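CaaX farnesyltransferase alpha subunit Ram2 (Aspergillus fumigatus, PDB 4L9P) forms, with the beta subunit Ram1, the heterodimeric protein farnesyltransferase that attaches a farnesyl group to the cysteine of CaaX motifs. Local coordinates at the interface of chains A and B. Numbering follows the deposited sequence. Chains: chain A, CaaX farnesyltransferase alpha subunit Ram2; chain B, CaaX farnesyltransferase beta subunit Ram1.

The interface of chains A and B. Residues chain A 195, 254-258; chain B 84, 86.
The guanidinium of A:Arg195 meets chain B at its edge: CB of B:Asp84 and the carbonyl carbon of B:Leu86 both lie in its plane. The carboxylate of B:Asp84 comes from the opposite direction, its plane turned 26° from the guanidinium, so the two flat groups meet nearly coplanar rather than stacked. NH2 of A:Arg195 forms a salt bridge of 3.1 Å with OD2 of B:Asp84, entering on the anti lone pair. NH2 of A:Arg195 also donates a hydrogen bond to the backbone O of B:Leu86 at 2.9 Å, and NH1 of A:Arg195 donates a second to this oxygen of B:Leu86 at 3.0 Å, giving an end-on grip of two nitrogens on one atom. The NH1 donor stands 52° out of the carbonyl plane, whereas NH2 is tilted by 18°. An extended run from CG to NE carries the guanidinium across the boundary. On the other carboxylate oxygen, OD1 of B:Asp84 accepts a hydrogen bond from the backbone N of A:Glu257 at 2.9 Å, on its syn lone pair. The CB methyl of A:Ala255 packs 3.3 Å from OD2 of B:Asp84. Water 1 links O of A:Glu254, at the end of helix 238-254, to N of B:Leu86, 2.9 Å from the water. With both oxygens engaged, the rotation of the carboxylate should be restricted. Two alpha-subunit loops thereby hold the B:Asp84 carboxylate and B:Leu86 backbone, probably fixing this beta-subunit segment against Ram2 in the farnesyltransferase heterodimer.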
ATOM      1  N   ARG A 195      17.734  -1.301  13.790  1.00  5.36           N
ATOM      2  CA  ARG A 195      16.806  -0.483  12.981  1.00  5.37           C
ATOM      3  C   ARG A 195      15.764  -1.281  12.232  1.00  5.53           C
ATOM      4  O   ARG A 195      15.066  -0.756  11.359  1.00  5.87           O
ATOM      5  CB  ARG A 195      17.598   0.388  11.989  1.00  6.37           C
ATOM      6  CG  ARG A 195      18.479   1.368  12.786  1.00  9.30           C
ATOM      7  CD  ARG A 195      19.656   1.715  12.005  1.00 14.00           C
ATOM      8  NE  ARG A 195      20.510   2.747  12.636  1.00 13.86           N
ATOM      9  CZ  ARG A 195      21.819   2.595  12.800  1.00 12.58           C
ATOM     10  NH1 ARG A 195      22.418   1.465  12.461  1.00 11.27           N
ATOM     11  NH2 ARG A 195      22.535   3.609  13.277  1.00 10.66           N
ATOM     12  N   GLU A 254      22.116   2.884  21.741  1.00 14.04           N
ATOM     13  CA  GLU A 254      23.021   2.322  20.736  1.00 14.08           C
ATOM     14  C   GLU A 254      23.008   3.080  19.424  1.00 14.02           C
ATOM     15  O   GLU A 254      23.976   2.979  18.644  1.00 16.04           O
ATOM     16  CB  GLU A 254      22.664   0.859  20.437  1.00 15.36           C
ATOM     17  CG  GLU A 254      22.759  -0.039  21.659  1.00 17.68           C
ATOM     18  CD  GLU A 254      22.159  -1.426  21.470  1.00 20.47           C
ATOM     19  OE1 GLU A 254      21.443  -1.700  20.502  1.00 21.06           O
ATOM     20  OE2 GLU A 254      22.441  -2.277  22.318  1.00 22.80           O
ATOM     21  N   ALA A 255      21.918   3.832  19.154  1.00 12.08           N
ATOM     22  CA  ALA A 255      21.732   4.489  17.831  1.00 11.66           C
ATOM     23  C   ALA A 255      20.592   5.462  17.977  1.00 11.07           C
ATOM     24  O   ALA A 255      19.460   5.175  17.659  1.00 10.32           O
ATOM     25  CB  ALA A 255      21.444   3.446  16.701  1.00 13.39           C
ATOM     26  N   PRO A 256      20.876   6.642  18.545  1.00 10.87           N
ATOM     27  CA  PRO A 256      19.756   7.509  18.947  1.00 10.84           C
ATOM     28  C   PRO A 256      18.934   8.068  17.783  1.00  9.91           C
ATOM     29  O   PRO A 256      17.808   8.470  18.041  1.00  9.98           O
ATOM     30  CB  PRO A 256      20.474   8.687  19.674  1.00 12.29           C
ATOM     31  CG  PRO A 256      21.673   8.037  20.233  1.00 13.76           C
ATOM     32  CD  PRO A 256      22.161   7.129  19.102  1.00 12.78           C
ATOM     33  N   GLU A 257      19.461   8.106  16.557  1.00  9.11           N
ATOM     34  CA  GLU A 257      18.648   8.622  15.443  1.00  9.50           C
ATOM     35  C   GLU A 257      17.726   7.541  14.848  1.00  8.88           C
ATOM     36  O   GLU A 257      16.989   7.820  13.912  1.00 10.82           O
ATOM     37  CB  GLU A 257      19.573   9.225  14.379  1.00 11.70           C
ATOM     38  CG  GLU A 257      18.906  10.057  13.270  1.00 13.57           C
ATOM     39  CD  GLU A 257      18.026  11.183  13.760  1.00 15.40           C
ATOM     40  OE1 GLU A 257      18.109  11.518  14.947  1.00 15.16           O
ATOM     41  OE2 GLU A 257      17.265  11.768  12.938  1.00 16.77           O
ATOM     42  N   ASN A 258      17.718   6.332  15.413  1.00  8.84           N
ATOM     43  CA  ASN A 258      16.863   5.250  14.892  1.00  7.64           C
ATOM     44  C   ASN A 258      15.415   5.483  15.331  1.00  7.37           C
ATOM     45  O   ASN A 258      15.103   5.398  16.521  1.00  8.78           O
ATOM     46  CB  ASN A 258      17.399   3.994  15.521  1.00  7.95           C
ATOM     47  CG  ASN A 258      16.569   2.752  15.278  1.00  7.50           C
ATOM     48  OD1 ASN A 258      15.701   2.692  14.404  1.00  6.77           O
ATOM     49  ND2 ASN A 258      16.893   1.705  16.061  1.00  6.65           N
TER
ATOM     50  N   ASP B  84      24.430   8.565  13.298  1.00 19.01           N
ATOM     51  CA  ASP B  84      24.776   7.602  14.339  1.00 18.24           C
ATOM     52  C   ASP B  84      26.083   6.913  13.965  1.00 20.14           C
ATOM     53  O   ASP B  84      26.354   6.680  12.805  1.00 21.55           O
ATOM     54  CB  ASP B  84      23.748   6.468  14.370  1.00 18.33           C
ATOM     55  CG  ASP B  84      22.361   6.847  14.991  1.00 19.83           C
ATOM     56  OD1 ASP B  84      22.237   7.809  15.743  1.00 21.08           O
ATOM     57  OD2 ASP B  84      21.382   6.087  14.735  1.00 20.52           O
ATOM     58  N   LEU B  86      26.843   3.747  14.755  1.00 17.05           N
ATOM     59  CA  LEU B  86      26.635   2.314  14.511  1.00 15.62           C
ATOM     60  C   LEU B  86      26.196   2.038  13.076  1.00 13.88           C
ATOM     61  O   LEU B  86      25.176   2.586  12.631  1.00 13.89           O
ATOM     62  CB  LEU B  86      25.555   1.827  15.460  1.00 15.62           C
ATOM     63  CG  LEU B  86      25.139   0.363  15.249  1.00 15.62           C
ATOM     64  CD1 LEU B  86      26.256  -0.624  15.647  1.00 17.15           C
ATOM     65  CD2 LEU B  86      23.834   0.060  16.010  1.00 16.27           C
TER
HETATM   66  O   HOH W   1      25.163   4.800  16.872  1.00 18.90           O